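PDB 6HVG: alternansucrase from Leuconostoc mesenteroides, which belongs to glycoside hydrolase family 70, combining a TIM-barrel-type domain with cell-wall-binding-type repeats toward both ends of its chain. Local coordinates for residues 759-769 against 781-789; 1315-1325 against 1356-1366. One frame throughout, in Å; residues are numbered along the deposited sequence.

From its N terminus the chain runs through choline-binding-type repeats before it builds the barrel in which contact 1 lies. There, 759-769 and 781-789 close a short excursion of 11 residues, folding two consecutive helices onto each other; along the chain they fall between the barrel strands 745-747 and 821-825. Contact 2 opens only after contact 1 has closed, so the two follow in series and neither nests nor crosses. It joins 1315-1325 to 1356-1366 across 30 residues that include strand 1342-1345, and its surroundings include strands 352-355 and 360-363, so the late part of the chain returns to the early one. The centres of contact 1 and contact 2 are about 53 Å apart, and the nearest atoms of contact 1 and contact 2 about 37 Å apart.

Contact 1: residues 759-769 against 781-789; sequences PIRKAMIDHGI and QLAQGMEFY
Met764 of helix 757-766 packs on Gly785, and Ile760 on Leu782, Met786 and Tyr789, of helix 779-793, a nearly perpendicular helix pair in the chain connection between the neighbouring TIM-type barrel strands 745-747 and 821-825. The short helical axes approach to 8.6 Å at an angle of 97°, and at Gly785 the backbones come close, with Met764 CA 4.9 Å from Gly785 CA. The buried side is densely filled. Ile760 CG1 meets Met786 CE at 3.6 Å and also sits over the centre of the Tyr789 ring, a CH-pi contact 3.6 Å from the centroid. Tyr789 offers this face because its CG lies opposite the backbone N (chi1 179°), while Pro759 CB comes to the ring edge and Glu832 holds the hydroxyl. Met764, bent at its last torsion, turns CE onto the backbone of Gln781 and brings SD beside Leu782 CD1.

Toward solvent the packing gives way to a ring stack and, beyond it, a few contacts of Ile769. The exposed His767 ring lies face to face with Phe788, centroids 3.6 Å apart and planes 19° from parallel, and its ND1 donates to Ala763 O at 3.3 Å. A Schellman motif with Gly768 ends the helix here and leads into Ile769, whose CD1 reaches Gly785 N at 3.5 Å. Beside it, Gln781, its OE1 bonded to Thr778 N, donates from NE2 to Ile769 O at 3.2 Å, with the acceptor in the amide plane.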
loop_
_atom_site.group_PDB
_atom_site.type_symbol
_atom_site.label_atom_id
_atom_site.label_comp_id
_atom_site.label_asym_id
_atom_site.label_seq_id
_atom_site.Cartn_x
_atom_site.Cartn_y
_atom_site.Cartn_z
ATOM N N PRO A 759 -12.274 -3.459 -4.040
ATOM C CA PRO A 759 -13.255 -4.493 -4.361
ATOM C C PRO A 759 -12.919 -5.385 -5.576
ATOM O O PRO A 759 -13.023 -6.610 -5.489
ATOM C CB PRO A 759 -14.514 -3.678 -4.618
ATOM C CG PRO A 759 -14.383 -2.502 -3.710
ATOM C CD PRO A 759 -12.918 -2.207 -3.609
ATOM N N ILE A 760 -12.530 -4.784 -6.697
ATOM C CA ILE A 760 -12.197 -5.577 -7.885
ATOM C C ILE A 760 -11.089 -6.596 -7.587
ATOM O O ILE A 760 -11.133 -7.721 -8.070
ATOM C CB ILE A 760 -11.874 -4.671 -9.097
ATOM C CG1 ILE A 760 -13.173 -4.209 -9.746
ATOM C CG2 ILE A 760 -11.047 -5.392 -10.154
ATOM C CD1 ILE A 760 -13.237 -2.729 -10.052
ATOM N N ARG A 761 -10.099 -6.205 -6.791
ATOM C CA ARG A 761 -8.998 -7.111 -6.435
ATOM C C ARG A 761 -9.425 -8.110 -5.350
ATOM O O ARG A 761 -9.107 -9.291 -5.455
ATOM C CB ARG A 761 -7.743 -6.329 -6.013
ATOM C CG ARG A 761 -7.085 -5.632 -7.197
ATOM C CD ARG A 761 -5.852 -4.840 -6.826
ATOM N NE ARG A 761 -6.183 -3.707 -5.961
ATOM C CZ ARG A 761 -5.321 -2.772 -5.553
ATOM N NH1 ARG A 761 -4.058 -2.825 -5.928
ATOM N NH2 ARG A 761 -5.727 -1.781 -4.764
ATOM N N LYS A 762 -10.154 -7.666 -4.326
ATOM C CA LYS A 762 -10.673 -8.584 -3.284
ATOM C C LYS A 762 -11.457 -9.708 -3.927
ATOM O O LYS A 762 -11.375 -10.848 -3.497
ATOM C CB LYS A 762 -11.598 -7.873 -2.288
ATOM C CG LYS A 762 -10.994 -6.665 -1.589
ATOM C CD LYS A 762 -11.279 -6.603 -0.090
ATOM C CE LYS A 762 -10.960 -5.214 0.503
ATOM N NZ LYS A 762 -11.832 -4.092 0.004
ATOM N N ALA A 763 -12.203 -9.383 -4.977
ATOM C CA ALA A 763 -12.967 -10.380 -5.729
ATOM C C ALA A 763 -12.046 -11.398 -6.395
ATOM O O ALA A 763 -12.303 -12.592 -6.343
ATOM C CB ALA A 763 -13.837 -9.703 -6.762
ATOM N N MET A 764 -10.948 -10.925 -6.976
ATOM C CA MET A 764 -9.957 -11.806 -7.620
ATOM C C MET A 764 -9.266 -12.716 -6.600
ATOM O O MET A 764 -9.052 -13.895 -6.850
ATOM C CB MET A 764 -8.916 -10.980 -8.371
ATOM C CG MET A 764 -9.531 -10.181 -9.507
ATOM S SD MET A 764 -8.435 -9.038 -10.356
ATOM C CE MET A 764 -7.363 -10.176 -11.264
ATOM N N ILE A 765 -8.984 -12.156 -5.425
ATOM C CA ILE A 765 -8.355 -12.872 -4.314
ATOM C C ILE A 765 -9.285 -13.958 -3.792
ATOM O O ILE A 765 -8.880 -15.102 -3.595
ATOM C CB ILE A 765 -7.980 -11.906 -3.154
ATOM C CG1 ILE A 765 -6.945 -10.880 -3.640
ATOM C CG2 ILE A 765 -7.406 -12.669 -1.981
ATOM C CD1 ILE A 765 -6.590 -9.771 -2.663
ATOM N N ASP A 766 -10.542 -13.594 -3.577
ATOM C CA ASP A 766 -11.543 -14.524 -3.058
ATOM C C ASP A 766 -11.781 -15.731 -3.964
ATOM O O ASP A 766 -12.164 -16.772 -3.475
ATOM C CB ASP A 766 -12.870 -13.799 -2.855
ATOM C CG ASP A 766 -13.696 -14.383 -1.726
ATOM O OD1 ASP A 766 -13.175 -14.554 -0.596
ATOM O OD2 ASP A 766 -14.888 -14.647 -1.967
ATOM N N HIS A 767 -11.578 -15.582 -5.270
ATOM C CA HIS A 767 -11.760 -16.677 -6.226
ATOM C C HIS A 767 -10.421 -17.303 -6.675
ATOM O O HIS A 767 -10.355 -18.017 -7.684
ATOM C CB HIS A 767 -12.588 -16.186 -7.432
ATOM C CG HIS A 767 -14.050 -16.018 -7.139
ATOM N ND1 HIS A 767 -14.542 -14.985 -6.367
ATOM C CD2 HIS A 767 -15.123 -16.753 -7.505
ATOM C CE1 HIS A 767 -15.854 -15.093 -6.266
ATOM N NE2 HIS A 767 -16.231 -16.158 -6.951
ATOM N N GLY A 768 -9.365 -17.057 -5.902
ATOM C CA GLY A 768 -8.055 -17.661 -6.150
ATOM C C GLY A 768 -7.337 -17.224 -7.416
ATOM O O GLY A 768 -6.413 -17.898 -7.866
ATOM N N ILE A 769 -7.734 -16.094 -7.993
ATOM C CA ILE A 769 -7.124 -15.618 -9.236
ATOM C C ILE A 769 -5.766 -14.957 -8.980
ATOM O O ILE A 769 -4.845 -15.086 -9.780
ATOM C CB ILE A 769 -8.074 -14.674 -9.979
ATOM C CG1 ILE A 769 -9.373 -15.425 -10.250
ATOM C CG2 ILE A 769 -7.423 -14.187 -11.276
ATOM C CD1 ILE A 769 -10.281 -14.757 -11.256
ATOM N N GLN A 781 -6.865 -12.537 -16.578
ATOM C CA GLN A 781 -7.099 -12.733 -15.159
ATOM C C GLN A 781 -8.079 -11.684 -14.649
ATOM O O GLN A 781 -8.991 -11.999 -13.884
ATOM C CB GLN A 781 -5.790 -12.633 -14.370
ATOM C CG GLN A 781 -5.013 -13.933 -14.222
ATOM C CD GLN A 781 -3.628 -13.690 -13.672
ATOM O OE1 GLN A 781 -2.767 -13.211 -14.385
ATOM N NE2 GLN A 781 -3.423 -13.980 -12.396
ATOM N N LEU A 782 -7.892 -10.439 -15.084
ATOM C CA LEU A 782 -8.830 -9.375 -14.734
ATOM C C LEU A 782 -10.264 -9.656 -15.216
ATOM O O LEU A 782 -11.221 -9.484 -14.455
ATOM C CB LEU A 782 -8.363 -8.053 -15.307
ATOM C CG LEU A 782 -9.221 -6.812 -15.027
ATOM C CD1 LEU A 782 -9.494 -6.631 -13.558
ATOM C CD2 LEU A 782 -8.509 -5.583 -15.585
ATOM N N ALA A 783 -10.400 -10.112 -16.462
ATOM C CA ALA A 783 -11.707 -10.409 -17.058
ATOM C C ALA A 783 -12.493 -11.479 -16.306
ATOM O O ALA A 783 -13.711 -11.347 -16.120
ATOM C CB ALA A 783 -11.545 -10.810 -18.516
ATOM N N GLN A 784 -11.803 -12.536 -15.885
ATOM C CA GLN A 784 -12.426 -13.623 -15.113
ATOM C C GLN A 784 -12.919 -13.128 -13.764
ATOM O O GLN A 784 -14.024 -13.476 -13.344
ATOM C CB GLN A 784 -11.429 -14.743 -14.837
ATOM C CG GLN A 784 -10.971 -15.537 -16.044
ATOM C CD GLN A 784 -9.787 -16.440 -15.717
ATOM O OE1 GLN A 784 -9.389 -16.583 -14.554
ATOM N NE2 GLN A 784 -9.215 -17.044 -16.747
ATOM N N GLY A 785 -12.089 -12.327 -13.090
ATOM C CA GLY A 785 -12.447 -11.747 -11.801
ATOM C C GLY A 785 -13.646 -10.836 -11.951
ATOM O O GLY A 785 -14.575 -10.844 -11.144
ATOM N N MET A 786 -13.622 -10.058 -13.023
ATOM C CA MET A 786 -14.688 -9.122 -13.316
ATOM C C MET A 786 -16.036 -9.791 -13.449
ATOM O O MET A 786 -17.044 -9.209 -13.038
ATOM C CB MET A 786 -14.362 -8.324 -14.578
ATOM C CG MET A 786 -13.374 -7.196 -14.327
ATOM S SD MET A 786 -13.987 -6.026 -13.098
ATOM C CE MET A 786 -12.790 -4.721 -13.331
ATOM N N GLU A 787 -16.063 -11.000 -14.003
ATOM C CA GLU A 787 -17.324 -11.742 -14.105
ATOM C C GLU A 787 -17.932 -12.051 -12.720
ATOM O O GLU A 787 -19.156 -12.001 -12.565
ATOM C CB GLU A 787 -17.171 -13.012 -14.961
ATOM C CG GLU A 787 -17.044 -12.735 -16.461
ATOM C CD GLU A 787 -18.255 -11.986 -17.064
ATOM O OE1 GLU A 787 -19.394 -12.514 -17.039
ATOM O OE2 GLU A 787 -18.070 -10.850 -17.573
ATOM N N PHE A 788 -17.091 -12.337 -11.724
ATOM C CA PHE A 788 -17.573 -12.558 -10.345
ATOM C C PHE A 788 -18.037 -11.251 -9.708
ATOM O O PHE A 788 -19.047 -11.209 -8.990
ATOM C CB PHE A 788 -16.489 -13.229 -9.463
ATOM C CG PHE A 788 -16.067 -14.602 -9.944
ATOM C CD1 PHE A 788 -16.989 -15.649 -10.011
ATOM C CD2 PHE A 788 -14.754 -14.846 -10.350
ATOM C CE1 PHE A 788 -16.612 -16.895 -10.482
ATOM C CE2 PHE A 788 -14.377 -16.092 -10.812
ATOM C CZ PHE A 788 -15.309 -17.115 -10.886
ATOM N N TYR A 789 -17.267 -10.197 -9.977
ATOM C CA TYR A 789 -17.554 -8.847 -9.501
ATOM C C TYR A 789 -18.910 -8.361 -10.015
ATOM O O TYR A 789 -19.705 -7.812 -9.245
ATOM C CB TYR A 789 -16.431 -7.912 -9.953
ATOM C CG TYR A 789 -16.559 -6.458 -9.569
ATOM C CD1 TYR A 789 -16.250 -6.026 -8.295
ATOM C CD2 TYR A 789 -16.949 -5.513 -10.499
ATOM C CE1 TYR A 789 -16.340 -4.687 -7.950
ATOM C CE2 TYR A 789 -17.056 -4.174 -10.166
ATOM C CZ TYR A 789 -16.739 -3.762 -8.889
ATOM O OH TYR A 789 -16.802 -2.431 -8.548
#

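Contact 2: residues 1315-1325 against 1356-1366; sequences FIEDGNGNWYY and YYFMPNGVELR
Asp1318 OD2 is gripped by two residues that also touch Val1363 across the contact: Tyr1324 OH donates to it at 2.7 Å, nearly along the C-O bond, and Asn1322 ND2 at 3.3 Å from the syn side. The Tyr1324 hydroxyl in turn accepts from a water that also donates to Asn1361 O, tying the strand residue Tyr1324, itself bonded to the first turn, to the turn Met1359-Gly1362. One direct backbone bond joins the segments, Glu1364 N to Trp1323 O at 2.9 Å.

The Arg1366 guanidinium lies flat on the Trp1323 ring, centres 3.8 Å apart and planes at 20°, a cation-pi stack; Glu1317 CB covers the opposite face of the indole. A salt bridge from Arg1366 NE to Glu1364 OE2, 3.2 Å long and near the guanidinium plane, helps fix that orientation. Deeper in, Phe1315 CZ comes over the Tyr1356 ring face, 3.5 Å from Tyr1356 CZ, and Phe1358 packs against Tyr1325 CB.

Such aromatic-rich turns and short strands are consistent with cell-wall-binding repeats. Strand 1342-1345 adds Val1345 beside Phe1315, Tyr1325 and Tyr1356, while strands 352-355 and 360-363 meet Tyr1357 of the segment 1356-1366.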
loop_
_atom_site.group_PDB
_atom_site.type_symbol
_atom_site.label_atom_id
_atom_site.label_comp_id
_atom_site.label_asym_id
_atom_site.label_seq_id
_atom_site.Cartn_x
_atom_site.Cartn_y
_atom_site.Cartn_z
ATOM N N PHE A 1315 34.846 -1.280 9.645
ATOM C CA PHE A 1315 34.531 -2.565 10.268
ATOM C C PHE A 1315 34.806 -3.673 9.254
ATOM O O PHE A 1315 34.566 -3.499 8.076
ATOM C CB PHE A 1315 33.063 -2.591 10.691
ATOM C CG PHE A 1315 32.789 -1.881 11.984
ATOM C CD1 PHE A 1315 32.556 -0.516 12.028
ATOM C CD2 PHE A 1315 32.752 -2.596 13.164
ATOM C CE1 PHE A 1315 32.276 0.112 13.237
ATOM C CE2 PHE A 1315 32.480 -1.980 14.363
ATOM C CZ PHE A 1315 32.259 -0.627 14.403
ATOM N N ILE A 1316 35.334 -4.788 9.714
ATOM C CA ILE A 1316 35.747 -5.887 8.835
ATOM C C ILE A 1316 35.314 -7.195 9.456
ATOM O O ILE A 1316 35.428 -7.394 10.679
ATOM C CB ILE A 1316 37.287 -5.939 8.654
ATOM C CG1 ILE A 1316 37.810 -4.707 7.915
ATOM C CG2 ILE A 1316 37.701 -7.193 7.896
ATOM C CD1 ILE A 1316 37.474 -4.655 6.426
ATOM N N GLU A 1317 34.809 -8.077 8.608
ATOM C CA GLU A 1317 34.353 -9.393 9.042
ATOM C C GLU A 1317 35.283 -10.469 8.502
ATOM O O GLU A 1317 35.559 -10.488 7.310
ATOM C CB GLU A 1317 32.935 -9.650 8.523
ATOM C CG GLU A 1317 32.338 -10.964 9.005
ATOM C CD GLU A 1317 30.999 -11.290 8.386
ATOM O OE1 GLU A 1317 30.596 -10.602 7.427
ATOM O OE2 GLU A 1317 30.346 -12.237 8.892
ATOM N N ASP A 1318 35.723 -11.379 9.362
ATOM C CA ASP A 1318 36.593 -12.455 8.916
ATOM C C ASP A 1318 35.801 -13.618 8.335
ATOM O O ASP A 1318 34.588 -13.570 8.256
ATOM C CB ASP A 1318 37.589 -12.884 10.037
ATOM C CG ASP A 1318 36.965 -13.759 11.127
ATOM O OD1 ASP A 1318 35.997 -14.504 10.866
ATOM O OD2 ASP A 1318 37.492 -13.716 12.250
ATOM N N GLY A 1319 36.505 -14.665 7.944
ATOM C CA GLY A 1319 35.907 -15.832 7.319
ATOM C C GLY A 1319 35.068 -16.697 8.241
ATOM O O GLY A 1319 34.191 -17.398 7.777
ATOM N N ASN A 1320 35.315 -16.627 9.542
ATOM C CA ASN A 1320 34.517 -17.353 10.532
ATOM C C ASN A 1320 33.298 -16.601 11.090
ATOM O O ASN A 1320 32.592 -17.114 11.938
ATOM C CB ASN A 1320 35.429 -17.766 11.682
ATOM C CG ASN A 1320 36.535 -18.629 11.222
ATOM O OD1 ASN A 1320 36.305 -19.678 10.632
ATOM N ND2 ASN A 1320 37.750 -18.175 11.445
ATOM N N GLY A 1321 33.055 -15.394 10.625
ATOM C CA GLY A 1321 31.895 -14.635 11.069
ATOM C C GLY A 1321 32.131 -13.652 12.179
ATOM O O GLY A 1321 31.204 -12.980 12.593
ATOM N N ASN A 1322 33.373 -13.521 12.637
ATOM C CA ASN A 1322 33.707 -12.526 13.640
ATOM C C ASN A 1322 33.902 -11.143 13.048
ATOM O O ASN A 1322 34.389 -11.015 11.929
ATOM C CB ASN A 1322 34.960 -12.934 14.414
ATOM C CG ASN A 1322 34.855 -14.321 15.018
ATOM O OD1 ASN A 1322 34.062 -14.550 15.929
ATOM N ND2 ASN A 1322 35.648 -15.250 14.514
ATOM N N TRP A 1323 33.527 -10.113 13.811
ATOM C CA TRP A 1323 33.647 -8.733 13.361
ATOM C C TRP A 1323 34.715 -8.006 14.128
ATOM O O TRP A 1323 34.909 -8.244 15.325
ATOM C CB TRP A 1323 32.314 -7.993 13.517
ATOM C CG TRP A 1323 31.345 -8.309 12.436
ATOM C CD1 TRP A 1323 30.465 -9.363 12.400
ATOM C CD2 TRP A 1323 31.161 -7.590 11.215
ATOM N NE1 TRP A 1323 29.735 -9.320 11.247
ATOM C CE2 TRP A 1323 30.134 -8.241 10.501
ATOM C CE3 TRP A 1323 31.737 -6.435 10.668
ATOM C CZ2 TRP A 1323 29.702 -7.805 9.249
ATOM C CZ3 TRP A 1323 31.281 -5.987 9.423
ATOM C CH2 TRP A 1323 30.281 -6.679 8.731
ATOM N N TYR A 1324 35.396 -7.098 13.427
ATOM C CA TYR A 1324 36.473 -6.276 13.993
ATOM C C TYR A 1324 36.325 -4.817 13.568
ATOM O O TYR A 1324 35.736 -4.529 12.523
ATOM C CB TYR A 1324 37.819 -6.797 13.488
ATOM C CG TYR A 1324 38.010 -8.275 13.721
ATOM C CD1 TYR A 1324 37.567 -9.196 12.792
ATOM C CD2 TYR A 1324 38.611 -8.738 14.876
ATOM C CE1 TYR A 1324 37.720 -10.542 12.999
ATOM C CE2 TYR A 1324 38.781 -10.082 15.095
ATOM C CZ TYR A 1324 38.335 -10.979 14.160
ATOM O OH TYR A 1324 38.491 -12.321 14.395
ATOM N N TYR A 1325 36.861 -3.906 14.375
ATOM C CA TYR A 1325 36.972 -2.512 13.972
ATOM C C TYR A 1325 38.449 -2.090 13.889
ATOM O O TYR A 1325 39.223 -2.308 14.815
ATOM C CB TYR A 1325 36.234 -1.604 14.955
ATOM C CG TYR A 1325 36.406 -0.170 14.604
ATOM C CD1 TYR A 1325 35.858 0.349 13.437
ATOM C CD2 TYR A 1325 37.153 0.672 15.390
ATOM C CE1 TYR A 1325 36.060 1.666 13.080
ATOM C CE2 TYR A 1325 37.349 1.990 15.036
ATOM C CZ TYR A 1325 36.811 2.468 13.881
ATOM O OH TYR A 1325 36.979 3.784 13.538
ATOM N N TYR A 1356 30.865 -0.038 21.295
ATOM C CA TYR A 1356 31.116 -1.449 21.031
ATOM C C TYR A 1356 31.934 -2.091 22.126
ATOM O O TYR A 1356 32.575 -1.388 22.897
ATOM C CB TYR A 1356 31.830 -1.565 19.705
ATOM C CG TYR A 1356 30.967 -1.189 18.533
ATOM C CD1 TYR A 1356 30.793 0.147 18.146
ATOM C CD2 TYR A 1356 30.304 -2.167 17.807
ATOM C CE1 TYR A 1356 30.011 0.476 17.048
ATOM C CE2 TYR A 1356 29.501 -1.844 16.719
ATOM C CZ TYR A 1356 29.380 -0.536 16.341
ATOM O OH TYR A 1356 28.602 -0.245 15.277
ATOM N N TYR A 1357 31.882 -3.413 22.206
ATOM C CA TYR A 1357 32.673 -4.178 23.164
ATOM C C TYR A 1357 33.656 -5.110 22.418
ATOM O O TYR A 1357 33.251 -6.136 21.885
ATOM C CB TYR A 1357 31.722 -4.999 24.014
ATOM C CG TYR A 1357 32.308 -5.655 25.251
ATOM C CD1 TYR A 1357 33.146 -6.741 25.156
ATOM C CD2 TYR A 1357 31.950 -5.230 26.522
ATOM C CE1 TYR A 1357 33.652 -7.357 26.303
ATOM C CE2 TYR A 1357 32.426 -5.854 27.662
ATOM C CZ TYR A 1357 33.283 -6.899 27.557
ATOM O OH TYR A 1357 33.750 -7.501 28.705
ATOM N N PHE A 1358 34.928 -4.738 22.342
ATOM C CA PHE A 1358 35.926 -5.591 21.669
ATOM C C PHE A 1358 36.739 -6.410 22.657
ATOM O O PHE A 1358 37.178 -5.893 23.674
ATOM C CB PHE A 1358 36.864 -4.764 20.800
ATOM C CG PHE A 1358 36.158 -3.985 19.758
ATOM C CD1 PHE A 1358 35.614 -4.649 18.678
ATOM C CD2 PHE A 1358 36.003 -2.626 19.852
ATOM C CE1 PHE A 1358 34.938 -3.972 17.670
ATOM C CE2 PHE A 1358 35.318 -1.927 18.862
ATOM C CZ PHE A 1358 34.771 -2.602 17.769
ATOM N N MET A 1359 36.960 -7.684 22.332
ATOM C CA MET A 1359 37.631 -8.591 23.249
ATOM C C MET A 1359 39.146 -8.459 23.110
ATOM O O MET A 1359 39.628 -7.657 22.321
ATOM C CB MET A 1359 37.129 -10.009 23.008
ATOM C CG MET A 1359 35.605 -10.116 23.135
ATOM S SD MET A 1359 35.089 -11.816 23.403
ATOM C CE MET A 1359 33.805 -12.104 22.212
ATOM N N PRO A 1360 39.925 -9.183 23.909
ATOM C CA PRO A 1360 41.375 -8.997 23.793
ATOM C C PRO A 1360 41.911 -9.418 22.414
ATOM O O PRO A 1360 42.936 -8.906 21.988
ATOM C CB PRO A 1360 41.938 -9.900 24.880
ATOM C CG PRO A 1360 40.821 -10.152 25.826
ATOM C CD PRO A 1360 39.562 -10.072 25.021
ATOM N N ASN A 1361 41.210 -10.339 21.744
ATOM C CA ASN A 1361 41.544 -10.732 20.389
ATOM C C ASN A 1361 40.793 -9.924 19.340
ATOM O O ASN A 1361 40.827 -10.249 18.151
ATOM C CB ASN A 1361 41.292 -12.229 20.169
ATOM C CG ASN A 1361 39.859 -12.607 20.399
ATOM O OD1 ASN A 1361 39.010 -11.751 20.626
ATOM N ND2 ASN A 1361 39.583 -13.888 20.372
ATOM N N GLY A 1362 40.091 -8.869 19.772
ATOM C CA GLY A 1362 39.491 -7.873 18.851
ATOM C C GLY A 1362 38.126 -8.225 18.314
ATOM O O GLY A 1362 37.548 -7.446 17.563
ATOM N N VAL A 1363 37.605 -9.378 18.727
ATOM C CA VAL A 1363 36.288 -9.831 18.324
ATOM C C VAL A 1363 35.244 -8.918 18.968
ATOM O O VAL A 1363 35.301 -8.605 20.165
ATOM C CB VAL A 1363 36.025 -11.276 18.805
ATOM C CG1 VAL A 1363 34.602 -11.704 18.489
ATOM C CG2 VAL A 1363 36.994 -12.251 18.160
ATOM N N GLU A 1364 34.281 -8.500 18.168
ATOM C CA GLU A 1364 33.174 -7.666 18.645
ATOM C C GLU A 1364 32.095 -8.560 19.262
ATOM O O GLU A 1364 31.733 -9.605 18.691
ATOM C CB GLU A 1364 32.692 -6.775 17.477
ATOM C CG GLU A 1364 31.224 -6.465 17.327
ATOM C CD GLU A 1364 30.962 -5.568 16.116
ATOM O OE1 GLU A 1364 31.866 -4.803 15.718
ATOM O OE2 GLU A 1364 29.841 -5.605 15.555
ATOM N N LEU A 1365 31.639 -8.193 20.463
ATOM C CA LEU A 1365 30.545 -8.909 21.137
ATOM C C LEU A 1365 29.228 -8.482 20.512
ATOM O O LEU A 1365 29.019 -7.294 20.255
ATOM C CB LEU A 1365 30.531 -8.609 22.636
ATOM C CG LEU A 1365 29.495 -9.307 23.520
ATOM C CD1 LEU A 1365 29.736 -10.804 23.605
ATOM C CD2 LEU A 1365 29.507 -8.712 24.913
ATOM N N ARG A 1366 28.375 -9.467 20.238
ATOM C CA ARG A 1366 27.107 -9.243 19.542
ATOM C C ARG A 1366 25.989 -10.068 20.152
ATOM O O ARG A 1366 26.146 -11.282 20.342
ATOM C CB ARG A 1366 27.244 -9.669 18.088
ATOM C CG ARG A 1366 28.256 -8.897 17.283
ATOM C CD ARG A 1366 28.360 -9.452 15.859
ATOM N NE ARG A 1366 28.195 -8.326 14.938
ATOM C CZ ARG A 1366 27.536 -8.355 13.783
ATOM N NH1 ARG A 1366 26.963 -9.482 13.359
ATOM N NH2 ARG A 1366 27.458 -7.241 13.049
HETATM O O HOH W 1 31.708 -10.922 16.051
HETATM O O HOH W 2 40.263 -12.447 16.570
HETATM O O HOH W 3 38.337 -5.231 16.622
#